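Local coordinates for protein cellulase (Soil metagenome, PDB 5I2U) that is a halotolerant cellulase of glycoside hydrolase family 5 that probably hydrolyses the beta-1,4-glucosidic bonds of cellulose, at residues 132-137 / 169-174; 145-150 / 156-161; 181-186 / 190-195. All blocks are in the same frame, centred on the assembly; numbering follows the deposited sequence.

Contact 1 of 3, residues 132-137 / 169-174; sequences HNKYTE and WEEVKT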
loop_
_atom_site.group_PDB
_atom_site.type_symbol
_atom_site.label_atom_id
_atom_site.label_comp_id
_atom_site.label_asym_id
_atom_site.label_seq_id
_atom_site.Cartn_x
_atom_site.Cartn_y
_atom_site.Cartn_z
ATOM N N HIS A 132 1.314 -11.870 6.965
ATOM C CA HIS A 132 0.781 -13.000 6.193
ATOM C C HIS A 132 -0.194 -13.824 7.034
ATOM O O HIS A 132 -1.274 -14.186 6.558
ATOM C CB HIS A 132 1.895 -13.925 5.707
ATOM C CG HIS A 132 2.788 -13.316 4.671
ATOM N ND1 HIS A 132 2.317 -12.853 3.460
ATOM C CD2 HIS A 132 4.130 -13.137 4.648
ATOM C CE1 HIS A 132 3.331 -12.394 2.746
ATOM N NE2 HIS A 132 4.441 -12.556 3.442
ATOM N N ASN A 133 0.201 -14.134 8.269
ATOM C CA ASN A 133 -0.661 -14.873 9.191
ATOM C C ASN A 133 -1.741 -13.959 9.775
ATOM O O ASN A 133 -1.690 -12.737 9.607
ATOM C CB ASN A 133 0.163 -15.534 10.297
ATOM C CG ASN A 133 1.114 -16.582 9.758
ATOM O OD1 ASN A 133 0.684 -17.656 9.337
ATOM N ND2 ASN A 133 2.413 -16.270 9.734
ATOM N N LYS A 134 -2.710 -14.575 10.451
ATOM C CA LYS A 134 -3.839 -13.866 11.052
ATOM C C LYS A 134 -3.545 -13.481 12.506
ATOM O O LYS A 134 -3.331 -14.358 13.346
ATOM C CB LYS A 134 -5.090 -14.749 10.988
ATOM C CG LYS A 134 -6.375 -13.976 11.235
ATOM C CD LYS A 134 -7.594 -14.871 11.175
ATOM C CE LYS A 134 -7.819 -15.563 12.503
ATOM N NZ LYS A 134 -8.670 -16.745 12.286
ATOM N N TYR A 135 -3.549 -12.178 12.792
ATOM C CA TYR A 135 -3.210 -11.630 14.122
ATOM C C TYR A 135 -4.299 -10.655 14.574
ATOM O O TYR A 135 -4.073 -9.438 14.718
ATOM C CB TYR A 135 -1.864 -10.923 14.061
ATOM C CG TYR A 135 -0.719 -11.811 13.664
ATOM C CD1 TYR A 135 -0.268 -12.833 14.522
ATOM C CD2 TYR A 135 -0.061 -11.639 12.445
ATOM C CE1 TYR A 135 0.797 -13.660 14.164
ATOM C CE2 TYR A 135 1.017 -12.449 12.091
ATOM C CZ TYR A 135 1.439 -13.458 12.948
ATOM O OH TYR A 135 2.505 -14.263 12.587
ATOM N N THR A 136 -5.489 -11.217 14.807
ATOM C CA THR A 136 -6.724 -10.443 15.004
ATOM C C THR A 136 -6.661 -9.456 16.170
ATOM O O THR A 136 -7.006 -8.293 16.016
ATOM C CB THR A 136 -7.941 -11.378 15.192
ATOM O OG1 THR A 136 -7.903 -12.434 14.224
ATOM C CG2 THR A 136 -9.247 -10.618 15.022
ATOM N N GLU A 137 -6.209 -9.909 17.327
ATOM C CA GLU A 137 -6.207 -9.070 18.532
ATOM C C GLU A 137 -5.127 -7.991 18.474
ATOM O O GLU A 137 -5.331 -6.873 18.959
ATOM C CB GLU A 137 -6.073 -9.963 19.795
ATOM C CG GLU A 137 -6.441 -9.376 21.162
ATOM C CD GLU A 137 -7.720 -8.549 21.119
ATOM O OE1 GLU A 137 -8.781 -9.189 21.166
ATOM O OE2 GLU A 137 -7.674 -7.291 21.007
ATOM N N TRP A 169 -11.636 -17.070 2.235
ATOM C CA TRP A 169 -12.072 -15.676 2.273
ATOM C C TRP A 169 -12.947 -15.369 3.493
ATOM O O TRP A 169 -12.821 -14.295 4.081
ATOM C CB TRP A 169 -12.796 -15.291 0.973
ATOM C CG TRP A 169 -13.620 -14.035 1.079
ATOM C CD1 TRP A 169 -14.965 -13.926 0.880
ATOM C CD2 TRP A 169 -13.161 -12.723 1.443
ATOM N NE1 TRP A 169 -15.372 -12.630 1.088
ATOM C CE2 TRP A 169 -14.288 -11.870 1.442
ATOM C CE3 TRP A 169 -11.910 -12.187 1.782
ATOM C CZ2 TRP A 169 -14.200 -10.506 1.755
ATOM C CZ3 TRP A 169 -11.821 -10.824 2.096
ATOM C CH2 TRP A 169 -12.961 -10.002 2.080
ATOM N N GLU A 170 -13.818 -16.308 3.868
ATOM C CA GLU A 170 -14.692 -16.152 5.046
ATOM C C GLU A 170 -13.916 -15.789 6.321
ATOM O O GLU A 170 -14.342 -14.921 7.084
ATOM C CB GLU A 170 -15.535 -17.418 5.290
ATOM N N GLU A 171 -12.787 -16.455 6.548
ATOM C CA GLU A 171 -11.953 -16.196 7.733
ATOM C C GLU A 171 -11.300 -14.795 7.699
ATOM O O GLU A 171 -11.122 -14.152 8.750
ATOM C CB GLU A 171 -10.881 -17.274 7.858
ATOM C CG GLU A 171 -10.126 -17.271 9.179
ATOM C CD GLU A 171 -9.163 -18.440 9.320
ATOM O OE1 GLU A 171 -9.126 -19.329 8.436
ATOM O OE2 GLU A 171 -8.423 -18.471 10.326
ATOM N N VAL A 172 -10.958 -14.342 6.493
ATOM C CA VAL A 172 -10.362 -13.032 6.297
ATOM C C VAL A 172 -11.433 -11.938 6.376
ATOM O O VAL A 172 -11.168 -10.840 6.863
ATOM C CB VAL A 172 -9.583 -12.951 4.952
ATOM C CG1 VAL A 172 -8.970 -11.561 4.758
ATOM C CG2 VAL A 172 -8.488 -14.015 4.903
ATOM N N LYS A 173 -12.632 -12.235 5.887
ATOM C CA LYS A 173 -13.776 -11.313 6.005
ATOM C C LYS A 173 -14.162 -11.066 7.462
ATOM O O LYS A 173 -14.517 -9.951 7.814
ATOM C CB LYS A 173 -14.989 -11.857 5.239
ATOM C CG LYS A 173 -16.165 -10.895 5.083
ATOM C CD LYS A 173 -17.403 -11.646 4.619
ATOM C CE LYS A 173 -18.571 -10.723 4.338
ATOM N NZ LYS A 173 -19.874 -11.404 4.579
ATOM N N THR A 174 -14.122 -12.112 8.287
ATOM C CA THR A 174 -14.459 -12.001 9.710
ATOM C C THR A 174 -13.449 -11.116 10.419
ATOM O O THR A 174 -13.827 -10.173 11.104
ATOM C CB THR A 174 -14.498 -13.384 10.388
ATOM O OG1 THR A 174 -15.348 -14.269 9.633
ATOM C CG2 THR A 174 -15.019 -13.281 11.831
#
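K134 and E171 meet in a salt bridge on the surface of the TIM barrel. K134 lies in the loop that follows strand 124-130 and leads into helix 136-150. E171 sits in the first turn of helix 169-186. The bridge therefore ties the loop leading into one barrel helix to the first turn of the next. The backbones stay well apart, with K134 CA and V172 CA 8.1 Å from each other. Two long side chains cover the difference, crossing at a slant. K134 CG is anti to the backbone N (chi1 -164°), and its chain runs out straight until it bends at chi3 (84°). That bend turns NZ toward the glutamate. E171 also has CG anti to its backbone N, and from there its chain runs extended to the carboxylate. The aliphatic parts approach loosely, K134 CD lying 4.0 Å from E171 CG. W161, F167 and Y175 also pack against the K134 side chain. With an alanine here, the E171 carboxylate would probably be left without its positive mate, and the W161 ring would lose the aliphatic chain beyond CB. Farther along the helix, T174 OG1 bonds back to E170 O at 2.8 Å. The same oxygen accepts T174 N, and the two donors come from opposite faces of the carbonyl plane. The loop residues H132 and N133 give their backbone N-H groups to E95 OE2. The K134 bond itself uses a single oxygen. NZ lies 2.6 Å from E171 OE2, on the anti lone pair that faces away from OE1. This places NZ close to the glutamate chain, 3.5 Å from E171 CG.

Contact 2 of 3, residues 145-150 / 156-161; sequences GMAEKY and VIYEIW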
loop_
_atom_site.group_PDB
_atom_site.type_symbol
_atom_site.label_atom_id
_atom_site.label_comp_id
_atom_site.label_asym_id
_atom_site.label_seq_id
_atom_site.Cartn_x
_atom_site.Cartn_y
_atom_site.Cartn_z
ATOM N N GLY A 145 -5.183 2.292 18.340
ATOM C CA GLY A 145 -4.199 3.303 18.706
ATOM C C GLY A 145 -3.869 4.231 17.553
ATOM O O GLY A 145 -3.725 5.427 17.747
ATOM N N MET A 146 -3.727 3.674 16.355
ATOM C CA MET A 146 -3.489 4.476 15.150
ATOM C C MET A 146 -4.710 5.329 14.816
ATOM O O MET A 146 -4.573 6.493 14.454
ATOM C CB MET A 146 -3.125 3.585 13.950
ATOM C CG MET A 146 -1.746 2.930 14.009
ATOM S SD MET A 146 -0.328 4.046 13.972
ATOM C CE MET A 146 0.098 4.078 15.716
ATOM N N ALA A 147 -5.901 4.747 14.929
ATOM C CA ALA A 147 -7.149 5.487 14.711
ATOM C C ALA A 147 -7.295 6.668 15.660
ATOM O O ALA A 147 -7.704 7.737 15.231
ATOM C CB ALA A 147 -8.351 4.572 14.838
ATOM N N GLU A 148 -6.949 6.464 16.933
ATOM C CA GLU A 148 -7.035 7.523 17.959
ATOM C C GLU A 148 -6.044 8.634 17.664
ATOM O O GLU A 148 -6.410 9.800 17.657
ATOM C CB GLU A 148 -6.840 6.957 19.388
ATOM C CG GLU A 148 -6.722 8.011 20.553
ATOM C CD GLU A 148 -7.922 8.978 20.674
ATOM O OE1 GLU A 148 -9.020 8.705 20.125
ATOM O OE2 GLU A 148 -7.773 10.033 21.342
ATOM N N LYS A 149 -4.796 8.270 17.405
ATOM C CA LYS A 149 -3.747 9.255 17.139
ATOM C C LYS A 149 -3.983 10.039 15.858
ATOM O O LYS A 149 -3.796 11.257 15.834
ATOM C CB LYS A 149 -2.361 8.585 17.052
ATOM C CG LYS A 149 -1.733 8.232 18.394
ATOM C CD LYS A 149 -0.211 8.367 18.361
ATOM C CE LYS A 149 0.227 9.818 18.540
ATOM N NZ LYS A 149 1.692 10.010 18.338
ATOM N N TYR A 150 -4.332 9.335 14.781
ATOM C CA TYR A 150 -4.195 9.906 13.438
ATOM C C TYR A 150 -5.469 9.957 12.596
ATOM O O TYR A 150 -5.407 10.384 11.452
ATOM C CB TYR A 150 -3.104 9.148 12.661
ATOM C CG TYR A 150 -1.704 9.182 13.253
ATOM C CD1 TYR A 150 -1.018 10.386 13.404
ATOM C CD2 TYR A 150 -1.047 8.005 13.606
ATOM C CE1 TYR A 150 0.270 10.421 13.922
ATOM C CE2 TYR A 150 0.240 8.028 14.119
ATOM C CZ TYR A 150 0.899 9.242 14.276
ATOM O OH TYR A 150 2.176 9.275 14.802
ATOM N N VAL A 156 -4.287 9.800 6.137
ATOM C CA VAL A 156 -4.070 8.453 6.645
ATOM C C VAL A 156 -5.037 7.454 6.038
ATOM O O VAL A 156 -6.246 7.659 6.080
ATOM C CB VAL A 156 -4.150 8.462 8.176
ATOM C CG1 VAL A 156 -4.097 7.058 8.752
ATOM C CG2 VAL A 156 -3.011 9.326 8.721
ATOM N N ILE A 157 -4.466 6.399 5.451
ATOM C CA ILE A 157 -5.187 5.222 4.969
ATOM C C ILE A 157 -4.702 4.019 5.787
ATOM O O ILE A 157 -3.505 3.880 6.036
ATOM C CB ILE A 157 -4.904 4.977 3.462
ATOM C CG1 ILE A 157 -5.353 6.180 2.636
ATOM C CG2 ILE A 157 -5.571 3.694 2.958
ATOM C CD1 ILE A 157 -4.892 6.156 1.200
ATOM N N TYR A 158 -5.621 3.149 6.185
ATOM C CA TYR A 158 -5.291 1.920 6.927
ATOM C C TYR A 158 -5.307 0.727 5.990
ATOM O O TYR A 158 -6.210 0.611 5.146
ATOM C CB TYR A 158 -6.323 1.677 8.032
ATOM C CG TYR A 158 -6.571 2.881 8.914
ATOM C CD1 TYR A 158 -5.630 3.287 9.862
ATOM C CD2 TYR A 158 -7.747 3.622 8.791
ATOM C CE1 TYR A 158 -5.859 4.399 10.672
ATOM C CE2 TYR A 158 -7.993 4.724 9.594
ATOM C CZ TYR A 158 -7.052 5.116 10.535
ATOM O OH TYR A 158 -7.300 6.216 11.323
ATOM N N GLU A 159 -4.319 -0.155 6.126
ATOM C CA GLU A 159 -4.309 -1.400 5.377
ATOM C C GLU A 159 -4.176 -2.536 6.379
ATOM O O GLU A 159 -3.110 -2.779 6.934
ATOM C CB GLU A 159 -3.187 -1.420 4.363
ATOM C CG GLU A 159 -3.241 -2.644 3.464
ATOM C CD GLU A 159 -2.120 -2.694 2.462
ATOM O OE1 GLU A 159 -1.343 -1.720 2.399
ATOM O OE2 GLU A 159 -2.027 -3.710 1.733
ATOM N N ILE A 160 -5.275 -3.240 6.588
ATOM C CA ILE A 160 -5.449 -4.032 7.804
ATOM C C ILE A 160 -4.789 -5.415 7.801
ATOM O O ILE A 160 -4.597 -6.007 8.862
ATOM C CB ILE A 160 -6.946 -4.120 8.216
ATOM C CG1 ILE A 160 -7.801 -4.855 7.182
ATOM C CG2 ILE A 160 -7.494 -2.721 8.433
ATOM C CD1 ILE A 160 -9.174 -5.206 7.700
ATOM N N TRP A 161 -4.437 -5.925 6.624
ATOM C CA TRP A 161 -3.786 -7.228 6.530
ATOM C C TRP A 161 -3.118 -7.339 5.167
ATOM O O TRP A 161 -3.786 -7.636 4.161
ATOM C CB TRP A 161 -4.816 -8.343 6.727
ATOM C CG TRP A 161 -4.256 -9.720 6.847
ATOM C CD1 TRP A 161 -2.969 -10.125 6.610
ATOM C CD2 TRP A 161 -4.984 -10.891 7.202
ATOM N NE1 TRP A 161 -2.853 -11.473 6.801
ATOM C CE2 TRP A 161 -4.074 -11.976 7.167
ATOM C CE3 TRP A 161 -6.318 -11.135 7.544
ATOM C CZ2 TRP A 161 -4.453 -13.289 7.481
ATOM C CZ3 TRP A 161 -6.702 -12.444 7.849
ATOM C CH2 TRP A 161 -5.769 -13.505 7.812
#
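The ring of Y158 reaches from strand 156-159 to the inner side of helix 136-150, where M146 CB and A147 CA meet it obliquely. M146 CB is 4.3 Å from Y158 CE1. The closest approach is at the phenol end, where Y158 OH comes to 3.5 Å from A147 CA. The ring of Y150 takes a different course. One of its faces is covered by its own neighbour K149, whose CB stands 3.7 Å above the plane near the rim. The ring then leads away from the strand, so Y150 touches it through its CB and backbone. V156 fills this end of the contact with one branch. Its CG1 is anti to the backbone N (chi1 173°), which leaves CG2 to lie 3.9 Å from Y150 CB. The same methyl is 3.8 Å from Y150 O. Helix and strand run antiparallel; the axes of the two short segments lie at 176° and 10.4 Å apart at their closest. Helix 136-150 is the return leg of a beta-alpha-beta unit in the TIM barrel, packed here on the strand that follows it. V156 also packs on V125 and I127 of strand 124-130, the first strand of that unit. I183 of helix 169-186 also touches Y158. The side chains meet through carbon, apart from the phenol oxygen, and the Y150 carbonyl oxygen faces a methyl group. The buried hydroxyl of Y158 is hydrogen-bonded to D187 OD2. D187 also binds the magnesium ion, so Y158 is a second-shell residue that probably helps to fix the orientation of a metal-binding carboxylate.

Contact 3 of 3, residues 181-186 / 190-195; sequences AVIRAI and NIILVG. With MG (magnesium ion), chain H.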
loop_
_atom_site.group_PDB
_atom_site.type_symbol
_atom_site.label_atom_id
_atom_site.label_comp_id
_atom_site.label_asym_id
_atom_site.label_seq_id
_atom_site.Cartn_x
_atom_site.Cartn_y
_atom_site.Cartn_z
ATOM N N ALA A 181 -14.731 -2.705 12.386
ATOM C CA ALA A 181 -15.630 -2.297 13.485
ATOM C C ALA A 181 -14.902 -1.468 14.524
ATOM O O ALA A 181 -15.390 -0.417 14.913
ATOM C CB ALA A 181 -16.281 -3.509 14.142
ATOM N N VAL A 182 -13.708 -1.907 14.918
ATOM C CA VAL A 182 -12.902 -1.150 15.876
ATOM C C VAL A 182 -12.453 0.194 15.313
ATOM O O VAL A 182 -12.492 1.192 16.027
ATOM C CB VAL A 182 -11.658 -1.935 16.345
ATOM C CG1 VAL A 182 -10.761 -1.065 17.216
ATOM C CG2 VAL A 182 -12.071 -3.182 17.121
ATOM N N ILE A 183 -11.992 0.211 14.058
ATOM C CA ILE A 183 -11.473 1.441 13.441
ATOM C C ILE A 183 -12.590 2.458 13.307
ATOM O O ILE A 183 -12.427 3.602 13.729
ATOM C CB ILE A 183 -10.823 1.205 12.044
ATOM C CG1 ILE A 183 -9.523 0.401 12.182
ATOM C CG2 ILE A 183 -10.508 2.533 11.361
ATOM C CD1 ILE A 183 -8.960 -0.123 10.874
ATOM N N ARG A 184 -13.702 2.028 12.715
ATOM C CA ARG A 184 -14.827 2.925 12.458
ATOM C C ARG A 184 -15.415 3.590 13.700
ATOM O O ARG A 184 -15.940 4.694 13.601
ATOM C CB ARG A 184 -15.951 2.219 11.678
ATOM C CG ARG A 184 -15.670 2.106 10.184
ATOM C CD ARG A 184 -15.902 3.432 9.445
ATOM N NE ARG A 184 -15.454 3.356 8.048
ATOM C CZ ARG A 184 -14.291 3.804 7.548
ATOM N NH1 ARG A 184 -13.373 4.420 8.301
ATOM N NH2 ARG A 184 -14.040 3.621 6.257
ATOM N N ALA A 185 -15.328 2.931 14.853
ATOM C CA ALA A 185 -15.847 3.511 16.098
ATOM C C ALA A 185 -15.087 4.787 16.488
ATOM O O ALA A 185 -15.657 5.662 17.114
ATOM C CB ALA A 185 -15.803 2.484 17.229
ATOM N N ILE A 186 -13.812 4.874 16.106
ATOM C CA ILE A 186 -12.940 6.024 16.392
ATOM C C ILE A 186 -12.801 6.942 15.158
ATOM O O ILE A 186 -12.841 8.169 15.275
ATOM C CB ILE A 186 -11.517 5.540 16.825
ATOM C CG1 ILE A 186 -11.612 4.481 17.957
ATOM C CG2 ILE A 186 -10.629 6.723 17.232
ATOM C CD1 ILE A 186 -10.306 3.813 18.358
ATOM N N ASN A 190 -12.069 7.650 7.279
ATOM C CA ASN A 190 -10.832 7.398 6.524
ATOM C C ASN A 190 -10.846 6.044 5.830
ATOM O O ASN A 190 -11.538 5.118 6.263
ATOM C CB ASN A 190 -9.576 7.508 7.396
ATOM C CG ASN A 190 -9.272 8.930 7.816
ATOM O OD1 ASN A 190 -10.162 9.659 8.219
ATOM N ND2 ASN A 190 -8.020 9.335 7.703
ATOM N N ILE A 191 -10.067 5.937 4.760
ATOM C CA ILE A 191 -10.098 4.744 3.909
ATOM C C ILE A 191 -9.459 3.570 4.646
ATOM O O ILE A 191 -8.455 3.747 5.340
ATOM C CB ILE A 191 -9.352 4.917 2.552
ATOM C CG1 ILE A 191 -9.760 6.206 1.809
ATOM C CG2 ILE A 191 -9.585 3.693 1.657
ATOM C CD1 ILE A 191 -11.232 6.329 1.450
ATOM N N ILE A 192 -10.070 2.390 4.497
ATOM C CA ILE A 192 -9.538 1.137 5.005
ATOM C C ILE A 192 -9.377 0.201 3.829
ATOM O O ILE A 192 -10.353 -0.067 3.120
ATOM C CB ILE A 192 -10.471 0.453 6.023
ATOM C CG1 ILE A 192 -10.735 1.370 7.231
ATOM C CG2 ILE A 192 -9.835 -0.856 6.487
ATOM C CD1 ILE A 192 -11.867 0.916 8.144
ATOM N N LEU A 193 -8.161 -0.310 3.635
ATOM C CA LEU A 193 -7.891 -1.225 2.551
ATOM C C LEU A 193 -7.911 -2.642 3.088
ATOM O O LEU A 193 -7.292 -2.924 4.113
ATOM C CB LEU A 193 -6.540 -0.904 1.935
ATOM C CG LEU A 193 -6.292 0.536 1.473
ATOM C CD1 LEU A 193 -4.941 0.571 0.769
ATOM C CD2 LEU A 193 -7.371 1.072 0.544
ATOM N N VAL A 194 -8.595 -3.537 2.378
ATOM C CA VAL A 194 -8.865 -4.901 2.857
ATOM C C VAL A 194 -8.201 -5.938 1.965
ATOM O O VAL A 194 -8.481 -6.014 0.779
ATOM C CB VAL A 194 -10.383 -5.175 2.904
ATOM C CG1 VAL A 194 -10.680 -6.631 3.282
ATOM C CG2 VAL A 194 -11.044 -4.223 3.885
ATOM N N GLY A 195 -7.339 -6.748 2.562
ATOM C CA GLY A 195 -6.646 -7.801 1.868
ATOM C C GLY A 195 -7.534 -9.005 1.658
ATOM O O GLY A 195 -8.587 -9.125 2.284
HETATM MG MG MG H . -11.243 10.322 9.897
HETATM O O HOH W 1 -11.921 11.325 11.958
HETATM O O HOH W 2 -11.341 12.245 9.193
#
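The NH1 and NH2 end of R184 points both its nitrogens at one acceptor, N190 O. NH1 donates at 2.8 Å to N190 O, with an N-H...O angle of 147° and on a lone pair in the carbonyl plane. NH2 donates to N190 O at 2.9 Å, tilted 30° from that plane. The acceptor lies at the guanidinium edge, nearly in its plane. Both have a further acceptor, D187 O for NH1 and S215 O for NH2. NE is hydrogen-bonded too, outside the two segments. One face of the guanidinium carries I192 CD1, 3.8 Å from R184 CZ. The bend at chi2 (-77°) brings the guanidinium to N190 and I192. These residues close the beta-alpha-beta unit of strand 156-159, helix 169-186 and strand 192-194 in the TIM barrel. I183 and I192 complete the apolar part, meeting tip to tip with I183 CG2 3.8 Å from I192 CD1. Both polar atoms of the N190 side chain have partners. ND2 donates to Y153 O and V156 O. OD1 binds the magnesium ion at 2.1 Å. G151 O, D187 OD1, D189 OD1 and two waters complete the six ligands, the nearer water 2.0 Å from the metal.

Contacts 2 and 3 are neighbours, their centres about 7 Å apart. Strands 156-159 and 192-194 pair in the barrel, with Y158 O 2.6 Å from L193 N. Both contacts reach the magnesium site, contact 3 as a direct ligand and contact 2 through the side chain of Y158, about 6 Å from the ion. Contact 1 lies at the other end of the same helices, its centre about 17 Å from that of contact 2 and 14 Å from that of contact 3. It is near the C-terminal ends of the strands, where family 5 enzymes have their active site. The metal is thus at the opposite end, consistent with a structural role. W161 joins contacts 1 and 2: its CH2 lies 3.5 Å from K134 CB.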